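Group 3 allergen SMIPP-S YvT004A06 (Sarcoptes scabiei type hominis, PDB 3H7T) is an inactivated paralogue of trypsin-family serine proteases that keeps the protease fold but probably has no peptidase activity of its own. Local coordinates at residues V36-A40 and Q41-G45; L215-G218 and Y219-D223; K225-S229 and G230-P234. One frame throughout, in Å; residues are numbered along the deposited sequence.

Contact 1: residues V36-A40 and Q41-G45; sequences VITAA and QCVDG
Gln41 folds back over Ala39, two residues earlier, where strand 35-38 gives way to a single short helical turn. Its CB meets nothing beyond the adjoining peptide. CG, held between the backbone N and the carbonyl carbon (chi1 73°), reaches Ala39 CB at 4.0 Å. The extended chain then carries the amide past that methyl, OE1 staying 4.2 Å from Ala39 CB. Both ends of the amide are used: OE1 accepts from Asn85 and NE2 donates to the carbonyl of Tyr202, which fixes its rotation. On Cys42, SG sits beside the backbone N, 3.7 Å from Ala39 CB, and its disulfide to Cys26 ties the turn to the neighbouring strand. Thr38 OG1, hydrogen-bonded to Gly27 O, only packs against Cys42 SG at 3.8 Å. Backbone bonds close the turn. Cys42 N donates to Ala39 O at 3.2 Å, and Ala40 O accepts twice, from Val43 N (3.0 Å) and Asp44 N (3.0 Å). Thr-Ala-Ala-Gln-Cys matches the Thr-Ala-Ala-His-Cys motif of trypsin-like proteases, so Gln41 probably stands where active relatives have the catalytic histidine, consistent with an inactivated paralogue.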
loop_
_atom_site.group_PDB
_atom_site.type_symbol
_atom_site.label_atom_id
_atom_site.label_comp_id
_atom_site.label_asym_id
_atom_site.label_seq_id
_atom_site.Cartn_x
_atom_site.Cartn_y
_atom_site.Cartn_z
ATOM N N VAL A 36 3.688 10.625 -3.491
ATOM C CA VAL A 36 3.709 9.259 -2.987
ATOM C C VAL A 36 2.278 8.813 -2.696
ATOM O O VAL A 36 1.462 9.615 -2.248
ATOM C CB VAL A 36 4.591 9.154 -1.712
ATOM C CG1 VAL A 36 4.241 7.910 -0.882
ATOM C CG2 VAL A 36 6.069 9.154 -2.089
ATOM N N ILE A 37 1.971 7.544 -2.971
ATOM C CA ILE A 37 0.658 6.987 -2.644
ATOM C C ILE A 37 0.764 5.932 -1.531
ATOM O O ILE A 37 1.641 5.072 -1.559
ATOM C CB ILE A 37 -0.079 6.425 -3.889
ATOM C CG1 ILE A 37 -1.497 5.958 -3.521
ATOM C CG2 ILE A 37 0.738 5.318 -4.581
ATOM C CD1 ILE A 37 -2.413 5.750 -4.720
ATOM N N THR A 38 -0.144 6.024 -0.567
ATOM C CA THR A 38 -0.219 5.095 0.561
ATOM C C THR A 38 -1.699 4.807 0.854
ATOM O O THR A 38 -2.570 5.201 0.069
ATOM C CB THR A 38 0.561 5.662 1.803
ATOM O OG1 THR A 38 0.657 4.667 2.822
ATOM C CG2 THR A 38 -0.110 6.922 2.377
ATOM N N ALA A 39 -1.989 4.097 1.946
ATOM C CA ALA A 39 -3.375 3.857 2.350
ATOM C C ALA A 39 -3.907 5.047 3.132
ATOM O O ALA A 39 -3.164 5.677 3.879
ATOM C CB ALA A 39 -3.480 2.594 3.197
ATOM N N ALA A 40 -5.196 5.342 2.974
ATOM C CA ALA A 40 -5.833 6.418 3.740
ATOM C C ALA A 40 -5.795 6.183 5.251
ATOM O O ALA A 40 -5.549 7.117 6.008
ATOM C CB ALA A 40 -7.248 6.633 3.274
ATOM N N GLN A 41 -6.036 4.935 5.673
ATOM C CA GLN A 41 -6.005 4.542 7.092
ATOM C C GLN A 41 -4.719 4.949 7.817
ATOM O O GLN A 41 -4.676 4.964 9.046
ATOM C CB GLN A 41 -6.218 3.026 7.246
ATOM C CG GLN A 41 -5.005 2.175 6.820
ATOM C CD GLN A 41 -5.294 0.686 6.850
ATOM O OE1 GLN A 41 -5.544 0.081 5.808
ATOM N NE2 GLN A 41 -5.285 0.087 8.052
ATOM N N CYS A 42 -3.679 5.250 7.050
ATOM C CA CYS A 42 -2.373 5.599 7.589
ATOM C C CYS A 42 -2.292 7.048 8.041
ATOM O O CYS A 42 -1.612 7.354 9.016
ATOM C CB CYS A 42 -1.292 5.363 6.531
ATOM S SG CYS A 42 -1.197 3.654 5.951
ATOM N N VAL A 43 -2.973 7.934 7.321
ATOM C CA VAL A 43 -2.712 9.370 7.448
ATOM C C VAL A 43 -3.967 10.244 7.556
ATOM O O VAL A 43 -3.864 11.470 7.653
ATOM C CB VAL A 43 -1.815 9.879 6.285
ATOM C CG1 VAL A 43 -0.422 9.212 6.328
ATOM C CG2 VAL A 43 -2.495 9.652 4.927
ATOM N N ASP A 44 -5.138 9.609 7.540
ATOM C CA ASP A 44 -6.422 10.304 7.659
ATOM C C ASP A 44 -6.483 11.168 8.920
ATOM O O ASP A 44 -6.374 10.659 10.033
ATOM C CB ASP A 44 -7.571 9.291 7.668
ATOM C CG ASP A 44 -8.940 9.950 7.663
ATOM O OD1 ASP A 44 -9.076 11.060 7.107
ATOM O OD2 ASP A 44 -9.888 9.346 8.205
ATOM N N GLY A 45 -6.651 12.473 8.720
ATOM C CA GLY A 45 -6.774 13.433 9.817
ATOM C C GLY A 45 -5.456 13.794 10.481
ATOM O O GLY A 45 -5.450 14.355 11.574
#

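Contact 2: residues L215-G218 and Y219-D223. With ZN (zinc ion), chain G.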
loop_
_atom_site.group_PDB
_atom_site.type_symbol
_atom_site.label_atom_id
_atom_site.label_comp_id
_atom_site.label_asym_id
_atom_site.label_seq_id
_atom_site.Cartn_x
_atom_site.Cartn_y
_atom_site.Cartn_z
ATOM N N LEU A 215 -6.291 -2.043 -2.342
ATOM C CA LEU A 215 -6.968 -1.059 -3.166
ATOM C C LEU A 215 -6.668 -1.348 -4.638
ATOM O O LEU A 215 -5.513 -1.547 -5.026
ATOM C CB LEU A 215 -6.538 0.363 -2.816
ATOM C CG LEU A 215 -7.312 1.437 -3.579
ATOM C CD1 LEU A 215 -8.249 2.163 -2.624
ATOM C CD2 LEU A 215 -6.352 2.401 -4.269
ATOM N N ARG A 216 -7.716 -1.396 -5.446
ATOM C CA ARG A 216 -7.556 -1.569 -6.890
ATOM C C ARG A 216 -7.249 -0.198 -7.473
ATOM O O ARG A 216 -8.153 0.631 -7.644
ATOM C CB ARG A 216 -8.837 -2.142 -7.510
ATOM C CG ARG A 216 -8.607 -2.850 -8.853
ATOM C CD ARG A 216 -9.558 -2.427 -9.956
ATOM N NE ARG A 216 -10.949 -2.751 -9.700
ATOM C CZ ARG A 216 -11.885 -2.906 -10.639
ATOM N NH1 ARG A 216 -13.119 -3.182 -10.265
ATOM N NH2 ARG A 216 -11.605 -2.797 -11.934
ATOM N N VAL A 217 -5.974 0.035 -7.776
ATOM C CA VAL A 217 -5.517 1.332 -8.276
ATOM C C VAL A 217 -6.221 1.752 -9.570
ATOM O O VAL A 217 -6.622 2.903 -9.698
ATOM C CB VAL A 217 -3.975 1.392 -8.434
ATOM C CG1 VAL A 217 -3.540 2.758 -8.969
ATOM C CG2 VAL A 217 -3.293 1.136 -7.082
ATOM N N GLY A 218 -6.398 0.806 -10.496
ATOM C CA GLY A 218 -7.155 1.028 -11.736
ATOM C C GLY A 218 -8.480 1.751 -11.549
ATOM O O GLY A 218 -8.840 2.643 -12.348
ATOM N N TYR A 219 -9.185 1.388 -10.475
ATOM C CA TYR A 219 -10.498 1.939 -10.141
ATOM C C TYR A 219 -10.419 3.435 -9.802
ATOM O O TYR A 219 -11.403 4.178 -9.942
ATOM C CB TYR A 219 -11.113 1.144 -8.982
ATOM C CG TYR A 219 -12.563 1.455 -8.670
ATOM C CD1 TYR A 219 -13.598 0.668 -9.189
ATOM C CD2 TYR A 219 -12.900 2.531 -7.847
ATOM C CE1 TYR A 219 -14.938 0.952 -8.887
ATOM C CE2 TYR A 219 -14.223 2.829 -7.556
ATOM C CZ TYR A 219 -15.237 2.038 -8.075
ATOM O OH TYR A 219 -16.540 2.345 -7.760
ATOM N N TYR A 220 -9.239 3.877 -9.384
ATOM C CA TYR A 220 -9.074 5.226 -8.874
ATOM C C TYR A 220 -8.061 6.072 -9.663
ATOM O O TYR A 220 -7.678 7.152 -9.207
ATOM C CB TYR A 220 -8.673 5.160 -7.389
ATOM C CG TYR A 220 -9.720 4.536 -6.494
ATOM C CD1 TYR A 220 -10.795 5.289 -6.024
ATOM C CD2 TYR A 220 -9.628 3.202 -6.099
ATOM C CE1 TYR A 220 -11.757 4.730 -5.194
ATOM C CE2 TYR A 220 -10.586 2.633 -5.255
ATOM C CZ TYR A 220 -11.646 3.408 -4.814
ATOM O OH TYR A 220 -12.608 2.884 -3.996
ATOM N N VAL A 221 -7.650 5.592 -10.843
ATOM C CA VAL A 221 -6.607 6.259 -11.656
ATOM C C VAL A 221 -6.961 7.706 -12.055
ATOM O O VAL A 221 -6.084 8.568 -12.103
ATOM C CB VAL A 221 -6.210 5.407 -12.911
ATOM C CG1 VAL A 221 -5.463 6.239 -13.965
ATOM C CG2 VAL A 221 -5.366 4.212 -12.495
ATOM N N LEU A 222 -8.242 7.954 -12.331
ATOM C CA LEU A 222 -8.739 9.301 -12.624
ATOM C C LEU A 222 -8.574 10.214 -11.418
ATOM O O LEU A 222 -8.176 11.373 -11.550
ATOM C CB LEU A 222 -10.220 9.268 -13.013
ATOM C CG LEU A 222 -10.687 8.412 -14.193
ATOM C CD1 LEU A 222 -12.196 8.254 -14.137
ATOM C CD2 LEU A 222 -10.240 8.996 -15.529
ATOM N N ASP A 223 -8.895 9.683 -10.240
ATOM C CA ASP A 223 -8.712 10.426 -9.003
ATOM C C ASP A 223 -7.238 10.720 -8.734
ATOM O O ASP A 223 -6.889 11.849 -8.380
ATOM C CB ASP A 223 -9.330 9.670 -7.833
ATOM C CG ASP A 223 -10.816 9.469 -7.997
ATOM O OD1 ASP A 223 -11.571 10.427 -7.732
ATOM O OD2 ASP A 223 -11.228 8.355 -8.398
HETATM ZN ZN ZN G . -13.117 8.004 -8.332
HETATM O O HOH W 1 -13.127 6.210 -9.074
#
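The turn that carries strand 212-216 into the C-terminal helix of the trypsin fold is built by Arg216 and Val217 meeting Tyr219 and Tyr220. Two overlapping backbone bonds close it: Tyr219 N donates to Arg216 O at 3.1 Å and Tyr220 N to Val217 O at 2.8 Å. Tyr220 then takes the N-cap position of helix 221-228. The Arg216 chain, bent at chi2 and chi3, brings one face of its guanidinium over Tyr219. The two side chains cross at about a right angle, with the guanidinium and ring planes 56° apart and Tyr219 CD1 offset toward the rim of the group; NH1 is bonded beyond the turn to Asp167 O. Tyr219 in turn sets CD2 above the centre of the Tyr220 ring, 3.3 Å from its plane. Leu215 packs on Tyr220 as well, Leu215 CD1 lying 3.6 Å from Tyr220 CE2, while Arg216 O is at the edge of that ring near CD2. The buried Tyr220 OH is hydrogen-bonded with Asn84 OD1 and with Tyr166 OH. One turn further on, Asp223 OD2 binds a zinc ion at 1.9 Å; water 1, also 1.9 Å from the zinc, donates back to Tyr219 O at 2.8 Å.

Contact 3: residues K225-S229 and G230-P234; sequences KDIIS and GKVKP
Val232 turns back on the last turn of helix 221-228, its CB bond directed at Ile227 and Asp226. The side chains of Val232 and Ile227 cross obliquely, Val232 CB lying 3.9 Å from Ile227 CG1. With CG1 of Val232 anti to its backbone N (chi1 177°), CG2 is left to approach Asp226 CB, also at 3.9 Å. Ile227 also touches Tyr73 of strand 65-74. Lys231 lies across Asp226 at a slant. Its chain kinks at chi3 (-89°), which brings CE to 3.8 Å from Asp226 OD1 and close to Ser229 CB, yet NZ stops 4.1 Å from Asp226 OD1, beyond a salt bridge. The reversal that brings these side chains together is a Schellman motif at the helix C-terminus. Gly230 supplies the positive phi (80°), Lys231 N donates to Asp226 O at 2.9 Å, and Gly230 N donates to Ile227 O at 3.0 Å. Just before the glycine, Ser229 grips Lys225 O doubly, its N and OG arriving from opposite faces of the carbonyl plane; the OG bond to Lys225 O is the shorter at 2.7 Å. Water 2 donates both to Asp226 OD2 and to Lys231 O, bridging the carboxylate and the chain leaving the helix.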
loop_
_atom_site.group_PDB
_atom_site.type_symbol
_atom_site.label_atom_id
_atom_site.label_comp_id
_atom_site.label_asym_id
_atom_site.label_seq_id
_atom_site.Cartn_x
_atom_site.Cartn_y
_atom_site.Cartn_z
ATOM N N LYS A 225 -4.794 10.915 -10.888
ATOM C CA LYS A 225 -4.331 11.871 -11.892
ATOM C C LYS A 225 -4.906 13.275 -11.671
ATOM O O LYS A 225 -4.252 14.268 -11.989
ATOM C CB LYS A 225 -4.621 11.355 -13.305
ATOM C CG LYS A 225 -3.711 10.202 -13.701
ATOM C CD LYS A 225 -4.034 9.647 -15.079
ATOM C CE LYS A 225 -2.934 8.692 -15.527
ATOM N NZ LYS A 225 -3.248 8.008 -16.808
ATOM N N ASP A 226 -6.118 13.346 -11.117
ATOM C CA ASP A 226 -6.722 14.620 -10.712
ATOM C C ASP A 226 -5.940 15.285 -9.583
ATOM O O ASP A 226 -5.743 16.503 -9.595
ATOM C CB ASP A 226 -8.166 14.415 -10.252
ATOM C CG ASP A 226 -9.150 14.296 -11.411
ATOM O OD1 ASP A 226 -8.740 14.393 -12.588
ATOM O OD2 ASP A 226 -10.347 14.089 -11.128
ATOM N N ILE A 227 -5.535 14.478 -8.599
ATOM C CA ILE A 227 -4.753 14.951 -7.471
ATOM C C ILE A 227 -3.434 15.532 -7.971
ATOM O O ILE A 227 -3.071 16.651 -7.604
ATOM C CB ILE A 227 -4.475 13.823 -6.428
ATOM C CG1 ILE A 227 -5.734 13.516 -5.611
ATOM C CG2 ILE A 227 -3.353 14.232 -5.493
ATOM C CD1 ILE A 227 -5.660 12.218 -4.817
ATOM N N ILE A 228 -2.749 14.769 -8.824
ATOM C CA ILE A 228 -1.441 15.143 -9.351
ATOM C C ILE A 228 -1.520 16.378 -10.263
ATOM O O ILE A 228 -0.562 17.142 -10.347
ATOM C CB ILE A 228 -0.749 13.946 -10.071
ATOM C CG1 ILE A 228 -0.413 12.843 -9.058
ATOM C CG2 ILE A 228 0.527 14.395 -10.806
ATOM C CD1 ILE A 228 -0.183 11.471 -9.676
ATOM N N SER A 229 -2.664 16.576 -10.919
ATOM C CA SER A 229 -2.878 17.748 -11.780
ATOM C C SER A 229 -3.279 18.992 -10.990
ATOM O O SER A 229 -3.460 20.067 -11.566
ATOM C CB SER A 229 -3.947 17.451 -12.835
ATOM O OG SER A 229 -3.578 16.343 -13.635
ATOM N N GLY A 230 -3.439 18.837 -9.677
ATOM C CA GLY A 230 -3.792 19.955 -8.809
ATOM C C GLY A 230 -5.270 20.293 -8.827
ATOM O O GLY A 230 -5.657 21.402 -8.475
ATOM N N LYS A 231 -6.096 19.325 -9.217
ATOM C CA LYS A 231 -7.543 19.522 -9.318
ATOM C C LYS A 231 -8.317 19.045 -8.083
ATOM O O LYS A 231 -9.551 19.000 -8.091
ATOM C CB LYS A 231 -8.079 18.859 -10.593
ATOM C CG LYS A 231 -7.615 19.552 -11.873
ATOM C CD LYS A 231 -8.405 19.111 -13.101
ATOM C CE LYS A 231 -7.776 17.899 -13.776
ATOM N NZ LYS A 231 -8.404 17.633 -15.104
ATOM N N VAL A 232 -7.592 18.693 -7.023
ATOM C CA VAL A 232 -8.207 18.231 -5.783
ATOM C C VAL A 232 -7.622 18.972 -4.581
ATOM O O VAL A 232 -6.402 19.027 -4.410
ATOM C CB VAL A 232 -8.048 16.688 -5.598
ATOM C CG1 VAL A 232 -8.632 16.225 -4.261
ATOM C CG2 VAL A 232 -8.699 15.931 -6.746
ATOM N N LYS A 233 -8.497 19.542 -3.755
ATOM C CA LYS A 233 -8.081 20.173 -2.500
ATOM C C LYS A 233 -7.460 19.158 -1.534
ATOM O O LYS A 233 -7.943 18.026 -1.434
ATOM C CB LYS A 233 -9.266 20.868 -1.827
ATOM N N PRO A 234 -6.375 19.553 -0.836
ATOM C CA PRO A 234 -5.786 18.733 0.226
ATOM C C PRO A 234 -6.641 18.730 1.497
ATOM O O PRO A 234 -7.523 19.576 1.647
ATOM C CB PRO A 234 -4.439 19.416 0.491
ATOM C CG PRO A 234 -4.655 20.835 0.087
ATOM C CD PRO A 234 -5.573 20.764 -1.102
HETATM O O HOH W 2 -10.716 16.652 -9.451
HETATM O O HOH W 3 -4.793 18.501 -6.226
#

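How the contacts relate
Contact 1 comes early in the chain, contacts 2 and 3 at its C-terminal end, and the three centres stand 14 to 15 Å apart. Contact 1 hangs from strand 35-38 of the closed six-strand barrel. Contact 2 begins on strand 212-216 of the other antiparallel sheet and opens helix 221-228; contact 3 ends that same helix, so these two adjoin in sequence. From there Ile227 and Pro234 pack on strand 65-74, which brings the chain end back to the barrel that holds contact 1. Contacts 1 and 2 approach to about 5 Å between nearest atoms without touching. Contacts 2 and 3 together mark how the C-terminal segment, leaving one sheet, spans the two halves of the trypsin fold.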